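Local coordinates for protein cytosine deaminase (Klebsiella pneumoniae, PDB 4R7W) that probably catalyses the metal-dependent hydrolytic deamination of cytosine to uracil and ammonia, as an iron-bound member of the amidohydrolase family, at residues 205-210 and 238-243; 57-62 and 100-105; 73-78 and 279-284; 303-308 and 324-329. All coordinates share one frame; numbering follows the deposited sequence.

Contact 1: residues 205-210 and 238-243. With FE2 (Fe (II) ion), chain L; O7U ((2R)-2-amino-2,5-dihydro-1,5,2-diazaphosphinin-6(1H)-one 2-oxide), chain M.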
# COMPACT_ATOMS: atom_id res chain seq x y z
N LEU B 205 -6.79 -31.14 3.82
CA LEU B 205 -6.52 -29.94 4.61
C LEU B 205 -7.81 -29.13 4.71
O LEU B 205 -8.74 -29.40 3.98
CB LEU B 205 -5.41 -29.10 3.97
CG LEU B 205 -4.07 -29.82 3.70
CD1 LEU B 205 -3.06 -28.91 3.00
CD2 LEU B 205 -3.49 -30.38 4.98
N VAL B 206 -7.86 -28.14 5.61
CA VAL B 206 -9.04 -27.29 5.76
C VAL B 206 -8.60 -25.83 5.67
O VAL B 206 -7.58 -25.44 6.26
CB VAL B 206 -9.73 -27.51 7.12
CG1 VAL B 206 -10.82 -26.48 7.37
CG2 VAL B 206 -10.29 -28.91 7.21
N ASP B 207 -9.37 -25.02 4.94
CA ASP B 207 -9.15 -23.58 4.91
C ASP B 207 -10.50 -22.87 4.74
O ASP B 207 -11.05 -22.81 3.64
CB ASP B 207 -8.19 -23.17 3.80
CG ASP B 207 -7.70 -21.75 3.94
OD1 ASP B 207 -6.49 -21.49 3.69
OD2 ASP B 207 -8.51 -20.89 4.35
N VAL B 208 -11.00 -22.30 5.82
CA VAL B 208 -12.38 -21.76 5.88
C VAL B 208 -12.35 -20.23 5.84
O VAL B 208 -11.51 -19.61 6.50
CB VAL B 208 -13.08 -22.27 7.18
CG1 VAL B 208 -14.51 -21.69 7.33
CG2 VAL B 208 -13.13 -23.80 7.18
N HIS B 209 -13.21 -19.62 5.01
CA HIS B 209 -13.46 -18.19 5.12
C HIS B 209 -14.24 -18.02 6.39
O HIS B 209 -15.44 -18.32 6.43
CB HIS B 209 -14.29 -17.66 3.96
CG HIS B 209 -13.55 -17.58 2.67
ND1 HIS B 209 -13.01 -18.69 2.06
CD2 HIS B 209 -13.28 -16.53 1.86
CE1 HIS B 209 -12.42 -18.32 0.93
NE2 HIS B 209 -12.58 -17.02 0.78
N CYS B 210 -13.57 -17.54 7.42
CA CYS B 210 -14.14 -17.60 8.75
C CYS B 210 -14.41 -16.21 9.29
O CYS B 210 -13.48 -15.42 9.48
CB CYS B 210 -13.20 -18.33 9.68
SG CYS B 210 -13.97 -18.89 11.17
N THR B 238 -6.71 -24.07 8.59
CA THR B 238 -6.47 -22.64 8.49
C THR B 238 -7.79 -21.87 8.54
O THR B 238 -8.73 -22.22 7.86
CB THR B 238 -5.75 -22.31 7.17
OG1 THR B 238 -4.45 -22.90 7.20
CG2 THR B 238 -5.64 -20.80 6.96
N ALA B 239 -7.84 -20.83 9.36
CA ALA B 239 -8.95 -19.90 9.35
C ALA B 239 -8.56 -18.65 8.58
O ALA B 239 -7.70 -17.87 9.02
CB ALA B 239 -9.34 -19.52 10.78
N SER B 240 -9.16 -18.46 7.41
CA SER B 240 -8.94 -17.25 6.62
C SER B 240 -9.82 -16.10 7.09
O SER B 240 -10.96 -16.31 7.55
CB SER B 240 -9.15 -17.50 5.12
OG SER B 240 -8.13 -18.31 4.57
N HIS B 241 -9.27 -14.89 6.95
CA HIS B 241 -9.91 -13.62 7.29
C HIS B 241 -10.03 -13.36 8.78
O HIS B 241 -9.22 -12.64 9.36
CB HIS B 241 -11.26 -13.46 6.59
CG HIS B 241 -11.15 -13.36 5.10
ND1 HIS B 241 -10.48 -12.33 4.48
CD2 HIS B 241 -11.64 -14.15 4.11
CE1 HIS B 241 -10.55 -12.49 3.17
NE2 HIS B 241 -11.24 -13.60 2.92
N THR B 242 -11.05 -13.96 9.40
CA THR B 242 -11.37 -13.72 10.80
C THR B 242 -11.48 -12.22 11.09
O THR B 242 -11.04 -11.74 12.13
CB THR B 242 -10.41 -14.47 11.78
OG1 THR B 242 -9.06 -13.95 11.70
CG2 THR B 242 -10.42 -15.98 11.48
N CYS B 243 -12.05 -11.48 10.14
CA CYS B 243 -12.21 -10.02 10.29
C CYS B 243 -12.98 -9.64 11.55
O CYS B 243 -12.70 -8.60 12.17
CB CYS B 243 -12.89 -9.40 9.07
SG CYS B 243 -12.13 -9.79 7.48
FE FE2 L . -11.16 -15.23 -0.24
N1 O7U M . -15.67 -14.62 -1.71
C2 O7U M . -15.73 -14.45 -0.33
O2 O7U M . -16.58 -14.93 0.44
N3 O7U M . -14.76 -13.68 0.28
N4 O7U M . -13.44 -11.35 -0.11
O4 O7U M . -12.37 -13.50 0.30
P4 O7U M . -13.50 -12.95 -0.42
C5 O7U M . -13.62 -13.28 -2.17
C6 O7U M . -14.61 -14.02 -2.52
O HOH W 1 -4.93 -25.39 5.69
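Val-206 to Cys-210 and Thr-238 to His-241 run as parallel neighbours, their short strand axes 4.7 Å apart at closest and inclined by 35°. Thr-238 N donates to Val-206 O, Val-208 N to Thr-238 O, Ser-240 N to Val-208 O and Cys-210 N to Ser-240 O; a weak bond from Thr-242 N to Cys-210 O follows. Asp-207, His-209, Thr-238 and Ser-240 share one face of the sheet, Val-208 and Ala-239 the other. Ser-240 OG gives its proton to the syn lone pair of Asp-207 OD2 at 2.6 Å. That hydroxyl also bonds His-56 ND1, which makes Ser-240 a second-shell residue behind a metal ligand, with Asp-207 one step further out. The other carboxylate oxygen, Asp-207 OD1, pairs with Arg-115. His-209 NE2 binds iron(II) at 2.5 Å, together with His-56, His-58 and Asp-308, while His-241 NE2 donates to the ligand oxygen O4 at 2.9 Å. Because O4 is itself bound to iron and sits on a tetrahedral phosphorus, the geometry is consistent with mimicry of a deamination intermediate. The two imidazoles run alongside each other with their planes at 49°, His-209 CD2 lying 3.7 Å from His-241 CD2 in the plane of the His-241 ring. In this beta-alpha-beta unit the connecting helix 220-230 covers Val-208 and Ala-239, helix 185-202 packs on Val-206, and strand 266-269 extends the sheet beyond Thr-238.

Contact 2: residues 57-62 and 100-105. With FE2 (Fe (II) ion), chain L; O7U ((2R)-2-amino-2,5-dihydro-1,5,2-diazaphosphinin-6(1H)-one 2-oxide), chain M.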
# COMPACT_ATOMS: atom_id res chain seq x y z
N ILE B 57 -6.00 -17.18 -2.74
CA ILE B 57 -6.46 -16.44 -3.92
C ILE B 57 -7.67 -17.10 -4.59
O ILE B 57 -7.92 -18.29 -4.42
CB ILE B 57 -5.33 -16.24 -4.93
CG1 ILE B 57 -5.67 -15.12 -5.92
CG2 ILE B 57 -5.00 -17.56 -5.64
CD1 ILE B 57 -4.50 -14.68 -6.78
N HIS B 58 -8.45 -16.32 -5.35
CA HIS B 58 -9.58 -16.88 -6.08
C HIS B 58 -9.30 -16.91 -7.58
O HIS B 58 -9.68 -16.00 -8.31
CB HIS B 58 -10.84 -16.07 -5.81
CG HIS B 58 -11.36 -16.22 -4.41
ND1 HIS B 58 -12.43 -17.03 -4.10
CD2 HIS B 58 -10.94 -15.68 -3.25
CE1 HIS B 58 -12.65 -16.99 -2.80
NE2 HIS B 58 -11.75 -16.19 -2.26
N LEU B 59 -8.65 -17.96 -8.05
CA LEU B 59 -8.33 -18.07 -9.47
C LEU B 59 -9.57 -18.28 -10.38
O LEU B 59 -9.53 -18.00 -11.57
CB LEU B 59 -7.32 -19.18 -9.71
CG LEU B 59 -5.93 -18.85 -9.15
CD1 LEU B 59 -4.93 -19.91 -9.56
CD2 LEU B 59 -5.48 -17.46 -9.61
N ASP B 60 -10.66 -18.79 -9.82
CA ASP B 60 -11.83 -18.99 -10.67
C ASP B 60 -12.48 -17.66 -11.06
O ASP B 60 -13.05 -17.53 -12.14
CB ASP B 60 -12.82 -20.00 -10.06
CG ASP B 60 -13.41 -19.54 -8.74
OD1 ASP B 60 -14.55 -19.98 -8.42
OD2 ASP B 60 -12.77 -18.76 -8.00
N ALA B 61 -12.34 -16.67 -10.18
CA ALA B 61 -12.98 -15.36 -10.38
C ALA B 61 -12.06 -14.30 -10.96
O ALA B 61 -12.53 -13.22 -11.35
CB ALA B 61 -13.58 -14.85 -9.06
N THR B 62 -10.75 -14.57 -10.97
CA THR B 62 -9.77 -13.57 -11.36
C THR B 62 -10.08 -12.97 -12.74
O THR B 62 -10.50 -13.67 -13.65
CB THR B 62 -8.31 -14.13 -11.31
OG1 THR B 62 -7.36 -13.06 -11.40
CG2 THR B 62 -8.06 -15.14 -12.41
N LEU B 100 -4.65 -18.93 -15.87
CA LEU B 100 -3.29 -19.00 -16.40
C LEU B 100 -2.63 -17.63 -16.48
O LEU B 100 -1.45 -17.49 -16.15
CB LEU B 100 -3.29 -19.66 -17.78
CG LEU B 100 -3.37 -21.19 -17.82
CD1 LEU B 100 -3.31 -21.69 -19.25
CD2 LEU B 100 -2.28 -21.84 -16.97
N LYS B 101 -3.38 -16.62 -16.92
CA LYS B 101 -2.87 -15.26 -17.01
C LYS B 101 -2.50 -14.70 -15.63
O LYS B 101 -1.44 -14.10 -15.46
CB LYS B 101 -3.87 -14.34 -17.71
CG LYS B 101 -3.42 -12.90 -17.82
CD LYS B 101 -4.34 -12.08 -18.72
CE LYS B 101 -4.13 -10.59 -18.49
NZ LYS B 101 -4.76 -9.75 -19.54
N THR B 102 -3.37 -14.90 -14.64
CA THR B 102 -3.07 -14.43 -13.29
C THR B 102 -1.91 -15.24 -12.66
O THR B 102 -1.12 -14.71 -11.90
CB THR B 102 -4.32 -14.42 -12.39
OG1 THR B 102 -5.28 -13.48 -12.90
CG2 THR B 102 -3.98 -14.06 -10.96
N ILE B 103 -1.81 -16.52 -13.00
CA ILE B 103 -0.68 -17.33 -12.55
C ILE B 103 0.62 -16.75 -13.10
O ILE B 103 1.63 -16.70 -12.39
CB ILE B 103 -0.84 -18.81 -12.95
CG1 ILE B 103 -1.90 -19.48 -12.06
CG2 ILE B 103 0.49 -19.55 -12.82
CD1 ILE B 103 -2.33 -20.85 -12.55
N GLY B 104 0.58 -16.27 -14.34
CA GLY B 104 1.72 -15.58 -14.94
C GLY B 104 2.14 -14.37 -14.11
O GLY B 104 3.33 -14.15 -13.89
N MET B 105 1.17 -13.60 -13.63
CA MET B 105 1.46 -12.45 -12.77
C MET B 105 2.14 -12.88 -11.47
O MET B 105 3.11 -12.26 -11.03
CB MET B 105 0.18 -11.69 -12.42
CG MET B 105 -0.49 -11.01 -13.57
SD MET B 105 -1.97 -10.15 -12.93
CE MET B 105 -3.01 -10.27 -14.37
FE FE2 L . -11.16 -15.23 -0.24
N1 O7U M . -15.67 -14.62 -1.71
C2 O7U M . -15.73 -14.45 -0.33
O2 O7U M . -16.58 -14.93 0.44
N3 O7U M . -14.76 -13.68 0.28
N4 O7U M . -13.44 -11.35 -0.11
O4 O7U M . -12.37 -13.50 0.30
P4 O7U M . -13.50 -12.95 -0.42
C5 O7U M . -13.62 -13.28 -2.17
C6 O7U M . -14.61 -14.02 -2.52
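Thr-62 and Thr-102 meet tip to tip, their OG1 atoms 2.6 Å apart in a hydrogen bond that either hydroxyl could donate. This is the tight part of the contact: Thr-62 CG2 also comes within 3.3 Å of Thr-102 OG1, and Thr-62 OG1 has a second partner in Ile-310 O. Thr-62 can reach across because its OG1 lies opposite the backbone N (chi1 -167°). The rest is looser and wholly apolar. Leu-59 sends one methyl to each of two helix residues, CD2 to Thr-102 CG2 at 4.0 Å and CD1 to Ile-103 CG1 at 4.0 Å, its side chain crossing that of Ile-103 at about a right angle. Ile-57 CD1 barely touches Thr-102 CG2, at 4.3 Å. Lys-101, one residue before Thr-102 on the helix, is exposed to solvent, whereas all the touching residues are buried. On the loop's other flank, His-58 NE2 binds iron(II) at 2.3 Å, and ligand atom C6 lies 3.5 Å above the ring plane, near the rim. With His-56 it makes the His-X-His pair that amidohydrolases carry at the end of the first barrel strand. Helix 92-108 backs this loop, with Arg-98 holding the carbonyls of Asp-60 and Thr-62; helix 126-137 packs on both Leu-59 and Ile-103, strand 111-119 lies beside Ile-57, and Trp-83 of helix 76-87 covers Asp-60 and Ala-61.

Contact 3: residues 73-78 and 279-284. With O7U ((2R)-2-amino-2,5-dihydro-1,5,2-diazaphosphinin-6(1H)-one 2-oxide), chain M.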
# COMPACT_ATOMS: atom_id res chain seq x y z
N SER B 73 -21.17 -0.94 -4.20
CA SER B 73 -21.07 -0.67 -2.77
C SER B 73 -19.67 -0.99 -2.23
O SER B 73 -19.29 -0.53 -1.16
CB SER B 73 -22.11 -1.49 -2.00
OG SER B 73 -21.93 -2.88 -2.20
N GLY B 74 -18.92 -1.78 -2.98
CA GLY B 74 -17.66 -2.31 -2.48
C GLY B 74 -17.84 -3.20 -1.26
O GLY B 74 -17.05 -3.15 -0.33
N THR B 75 -18.89 -4.03 -1.26
CA THR B 75 -19.16 -4.92 -0.14
C THR B 75 -18.99 -6.39 -0.50
O THR B 75 -19.09 -6.75 -1.67
CB THR B 75 -20.56 -4.72 0.43
OG1 THR B 75 -21.54 -5.00 -0.59
CG2 THR B 75 -20.71 -3.29 0.97
N LEU B 76 -18.75 -7.22 0.51
CA LEU B 76 -18.65 -8.67 0.32
C LEU B 76 -19.92 -9.20 -0.33
O LEU B 76 -19.87 -9.98 -1.28
CB LEU B 76 -18.45 -9.38 1.66
CG LEU B 76 -18.48 -10.91 1.67
CD1 LEU B 76 -17.40 -11.49 0.74
CD2 LEU B 76 -18.32 -11.46 3.08
N PHE B 77 -21.06 -8.78 0.20
CA PHE B 77 -22.33 -9.38 -0.19
C PHE B 77 -22.74 -8.99 -1.62
O PHE B 77 -23.16 -9.85 -2.40
CB PHE B 77 -23.40 -9.06 0.87
CG PHE B 77 -22.92 -9.28 2.29
CD1 PHE B 77 -22.73 -8.20 3.16
CD2 PHE B 77 -22.60 -10.55 2.74
CE1 PHE B 77 -22.26 -8.40 4.46
CE2 PHE B 77 -22.13 -10.76 4.03
CZ PHE B 77 -21.96 -9.68 4.90
N GLU B 78 -22.57 -7.73 -2.00
CA GLU B 78 -22.77 -7.37 -3.40
C GLU B 78 -21.78 -8.09 -4.32
O GLU B 78 -22.14 -8.48 -5.42
CB GLU B 78 -22.71 -5.85 -3.66
CG GLU B 78 -22.97 -5.50 -5.14
CD GLU B 78 -23.07 -4.00 -5.43
OE1 GLU B 78 -23.14 -3.63 -6.62
OE2 GLU B 78 -23.08 -3.20 -4.46
N GLY B 279 -15.50 -2.18 7.10
CA GLY B 279 -15.78 -0.80 7.50
C GLY B 279 -16.89 -0.17 6.69
O GLY B 279 -17.17 1.03 6.83
N ARG B 280 -17.55 -0.97 5.85
CA ARG B 280 -18.53 -0.43 4.91
C ARG B 280 -19.87 -0.11 5.56
O ARG B 280 -20.70 0.58 4.98
CB ARG B 280 -18.71 -1.40 3.74
CG ARG B 280 -17.49 -1.47 2.82
CD ARG B 280 -17.39 -0.26 1.91
NE ARG B 280 -16.32 -0.42 0.94
CZ ARG B 280 -16.06 0.40 -0.07
NH1 ARG B 280 -16.80 1.48 -0.29
NH2 ARG B 280 -15.05 0.14 -0.88
N PHE B 281 -20.09 -0.62 6.77
CA PHE B 281 -21.35 -0.44 7.46
C PHE B 281 -21.25 0.47 8.68
O PHE B 281 -22.23 0.71 9.38
CB PHE B 281 -21.93 -1.82 7.81
CG PHE B 281 -22.06 -2.72 6.63
CD1 PHE B 281 -21.13 -3.72 6.39
CD2 PHE B 281 -23.09 -2.54 5.72
CE1 PHE B 281 -21.24 -4.54 5.27
CE2 PHE B 281 -23.21 -3.36 4.60
CZ PHE B 281 -22.29 -4.36 4.38
N ASP B 282 -20.05 1.00 8.91
CA ASP B 282 -19.82 2.06 9.89
C ASP B 282 -20.08 3.40 9.24
O ASP B 282 -19.98 3.53 8.02
CB ASP B 282 -18.36 2.08 10.32
CG ASP B 282 -18.01 0.96 11.27
OD1 ASP B 282 -18.92 0.41 11.91
OD2 ASP B 282 -16.80 0.66 11.38
N SER B 283 -20.39 4.41 10.04
CA SER B 283 -20.22 5.78 9.56
C SER B 283 -18.80 6.25 9.92
O SER B 283 -17.82 5.87 9.28
CB SER B 283 -21.27 6.72 10.17
OG SER B 283 -21.26 6.64 11.58
N TRP B 284 -18.71 7.06 10.97
CA TRP B 284 -17.43 7.56 11.45
C TRP B 284 -17.45 7.53 12.98
O TRP B 284 -18.45 7.90 13.58
CB TRP B 284 -17.18 8.98 10.95
CG TRP B 284 -17.29 9.08 9.46
CD1 TRP B 284 -18.41 9.42 8.75
CD2 TRP B 284 -16.26 8.84 8.50
NE1 TRP B 284 -18.13 9.40 7.40
CE2 TRP B 284 -16.82 9.05 7.22
CE3 TRP B 284 -14.90 8.47 8.60
CZ2 TRP B 284 -16.08 8.91 6.05
CZ3 TRP B 284 -14.18 8.33 7.44
CH2 TRP B 284 -14.76 8.55 6.18
N1 O7U M . -15.67 -14.62 -1.71
C2 O7U M . -15.73 -14.45 -0.33
O2 O7U M . -16.58 -14.93 0.44
N3 O7U M . -14.76 -13.68 0.28
N4 O7U M . -13.44 -11.35 -0.11
O4 O7U M . -12.37 -13.50 0.30
P4 O7U M . -13.50 -12.95 -0.42
C5 O7U M . -13.62 -13.28 -2.17
C6 O7U M . -14.61 -14.02 -2.52
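A partly buried contact between a helix start and a surface loop, this one joins Thr-75 and Phe-77 to Arg-280 and Phe-281 on the active-site side of the TIM barrel. Thr-75 is the N-cap of helix 76-87, its OG1 accepting from Glu-78 N at 3.2 Å. No hydrogen bond links the two segments, so shape does the work. Thr-75 CG2 sits 3.9 Å from both Arg-280 CB and Phe-281 CZ. With OG1 in the position between N and the carbonyl carbon (chi1 61°), this methyl is left to meet the loop while the hydroxyl caps the helix. Phe-281 brings CZ to the edge of the Phe-77 ring, near its plane, 4.0 Å from Phe-77 CE1. Both phenylalanines also touch a crystal neighbour, so their exact setting may owe something to the lattice. Arg-280, bent at chi2 (-76°), lays one face of its guanidinium against the backbone, with Ser-73 O 3.1 Å above the plane. Its NE bonds instead to His-276 O, and the side chain packs on His-334 of the second subunit. On the inner flank, Leu-76 CD1 comes within 3.5 Å of ligand atom N3, which brings the capped helix into the pocket wall. Glu-78, its chain extended, reaches the turn before the cap: its OE2 accepts from Ser-73 N at 3.0 Å and from Ser-73 OG at 2.6 Å, both donors lying on the same face of the carboxylate.

Contact 4: residues 303-308 and 324-329. With FE2 (Fe (II) ion), chain L; O7U ((2R)-2-amino-2,5-dihydro-1,5,2-diazaphosphinin-6(1H)-one 2-oxide), chain M.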
# COMPACT_ATOMS: atom_id res chain seq x y z
N VAL B 303 0.45 -16.78 11.57
CA VAL B 303 -0.43 -15.95 10.75
C VAL B 303 0.36 -15.45 9.54
O VAL B 303 1.59 -15.26 9.63
CB VAL B 303 -1.01 -14.75 11.59
CG1 VAL B 303 0.11 -13.87 12.09
CG2 VAL B 303 -2.00 -13.95 10.77
N CYS B 304 -0.33 -15.23 8.42
CA CYS B 304 0.34 -14.74 7.20
C CYS B 304 -0.58 -13.90 6.31
O CYS B 304 -1.79 -13.80 6.56
CB CYS B 304 0.92 -15.91 6.41
SG CYS B 304 -0.32 -17.07 5.86
N PHE B 305 0.00 -13.29 5.28
CA PHE B 305 -0.72 -12.35 4.43
C PHE B 305 -1.02 -12.93 3.05
O PHE B 305 -0.31 -13.83 2.57
CB PHE B 305 0.06 -11.04 4.29
CG PHE B 305 0.08 -10.17 5.54
CD1 PHE B 305 -1.08 -9.90 6.24
CD2 PHE B 305 1.27 -9.59 5.97
CE1 PHE B 305 -1.07 -9.07 7.38
CE2 PHE B 305 1.30 -8.76 7.10
CZ PHE B 305 0.13 -8.50 7.81
N ALA B 306 -2.08 -12.43 2.41
CA ALA B 306 -2.49 -12.92 1.09
C ALA B 306 -3.23 -11.86 0.30
O ALA B 306 -3.91 -11.01 0.88
CB ALA B 306 -3.36 -14.16 1.23
N GLN B 307 -3.14 -11.95 -1.03
CA GLN B 307 -3.80 -11.01 -1.94
C GLN B 307 -5.32 -11.20 -2.04
O GLN B 307 -6.07 -10.23 -2.27
CB GLN B 307 -3.19 -11.13 -3.35
CG GLN B 307 -1.71 -10.78 -3.42
CD GLN B 307 -1.08 -11.07 -4.78
OE1 GLN B 307 -1.20 -10.28 -5.71
NE2 GLN B 307 -0.39 -12.21 -4.88
N ASP B 308 -5.76 -12.45 -1.94
CA ASP B 308 -7.18 -12.81 -2.02
C ASP B 308 -7.76 -12.70 -3.43
O ASP B 308 -8.23 -13.69 -3.99
CB ASP B 308 -8.01 -11.96 -1.05
CG ASP B 308 -9.23 -12.67 -0.57
OD1 ASP B 308 -9.66 -12.35 0.55
OD2 ASP B 308 -9.75 -13.55 -1.29
N ARG B 324 3.41 -5.77 -2.09
CA ARG B 324 2.48 -4.66 -1.89
C ARG B 324 1.50 -4.94 -0.75
O ARG B 324 1.11 -4.05 0.01
CB ARG B 324 1.70 -4.40 -3.17
CG ARG B 324 0.85 -3.13 -3.13
CD ARG B 324 0.26 -2.86 -4.50
NE ARG B 324 -0.66 -3.93 -4.88
CZ ARG B 324 -1.93 -4.00 -4.48
NH1 ARG B 324 -2.44 -3.06 -3.69
NH2 ARG B 324 -2.70 -5.00 -4.87
N ILE B 325 1.10 -6.20 -0.66
CA ILE B 325 0.18 -6.63 0.38
C ILE B 325 0.89 -6.67 1.74
O ILE B 325 0.32 -6.31 2.77
CB ILE B 325 -0.44 -8.02 0.02
CG1 ILE B 325 -1.76 -7.84 -0.76
CG2 ILE B 325 -0.67 -8.86 1.26
CD1 ILE B 325 -1.64 -7.08 -2.10
N LEU B 326 2.14 -7.11 1.73
CA LEU B 326 2.95 -7.05 2.95
C LEU B 326 3.01 -5.62 3.50
O LEU B 326 2.82 -5.40 4.69
CB LEU B 326 4.37 -7.59 2.71
CG LEU B 326 5.25 -7.57 3.96
CD1 LEU B 326 4.60 -8.37 5.09
CD2 LEU B 326 6.67 -8.08 3.66
N ASP B 327 3.27 -4.67 2.61
CA ASP B 327 3.40 -3.27 2.98
C ASP B 327 2.06 -2.81 3.57
O ASP B 327 2.01 -2.24 4.66
CB ASP B 327 3.69 -2.45 1.73
CG ASP B 327 4.05 -1.03 2.02
OD1 ASP B 327 3.43 -0.15 1.39
OD2 ASP B 327 4.97 -0.79 2.85
N ALA B 328 0.99 -3.09 2.84
CA ALA B 328 -0.35 -2.79 3.32
C ALA B 328 -0.59 -3.40 4.71
O ALA B 328 -0.99 -2.70 5.64
CB ALA B 328 -1.38 -3.29 2.33
N GLY B 329 -0.32 -4.70 4.83
CA GLY B 329 -0.44 -5.40 6.10
C GLY B 329 0.32 -4.81 7.27
O GLY B 329 -0.24 -4.68 8.36
FE FE2 L . -11.16 -15.23 -0.24
N1 O7U M . -15.67 -14.62 -1.71
C2 O7U M . -15.73 -14.45 -0.33
O2 O7U M . -16.58 -14.93 0.44
N3 O7U M . -14.76 -13.68 0.28
N4 O7U M . -13.44 -11.35 -0.11
O4 O7U M . -12.37 -13.50 0.30
P4 O7U M . -13.50 -12.95 -0.42
C5 O7U M . -13.62 -13.28 -2.17
C6 O7U M . -14.61 -14.02 -2.52
O HOH W 2 -1.82 -7.76 -6.20
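Phe-305 fills the join between the last strand of the TIM barrel, 303-305, and helix 322-332, whose short segment axes approach to 9.4 Å at 123°. Its CB starts 3.8 Å from Ile-325 CG2. With CG beside the backbone N and opposite the carbonyl carbon (chi1 -72°), the ring runs along the helix toward Gly-329. Its CD2 meets Leu-326 CD1 at 3.7 Å, a methyl set at the ring edge near its plane, the two side chains crossing at about a right angle. CE1 and CE2 lie equally far from Gly-329 CA, and the tip, Phe-305 CZ, comes closest to it at 3.6 Å. This is a CH-pi contact: Gly-329 CA stands over the ring face 27° from the normal, and the lack of a side chain lets the ring lie against the helix backbone. Ile-325, one turn earlier on the helix, packs its CD1 on Gln-307 CG past the end of the strand. The next residue, Asp-308, turns the other way, into the site, where OD2 binds iron(II) at 2.4 Å; an aspartate after the eighth strand is a usual metal ligand in this family. Phe-305 is also covered by Pro-271, at the start of helix 271-277. At the subunit interface Arg-324 and Asp-327 form reciprocal salt bridges with Asp-327 and Arg-324 of the second subunit. Gln-307 NE2 bonds to Glu-54, while a water donates to Gln-307 OE1 at 2.6 Å and accepts from Arg-324 NH2 at 3.2 Å.

Overall arrangement
From the N terminus, the chain leaves the first barrel strand through 57-62 and passes 73-78 before helix 92-108 returns to close contact 2. Contact 3 has opened by then, so the two cross; it stays open for 200 residues, until 279-284 meets 73-78 at the barrel rim. Contact 1 opens and closes within that span, joining two adjacent strands across one helix. Contact 4 follows after all the others, pairing the last strand with helix 322-332. Contacts 1, 2 and 4 converge on the iron, where His-209, His-58 and Asp-308 meet, and a probable hydrogen bond from His-58 N to Asp-308 O joins the chain just beyond the first and last barrel strands. Contacts 3 and 4 also touch the second subunit.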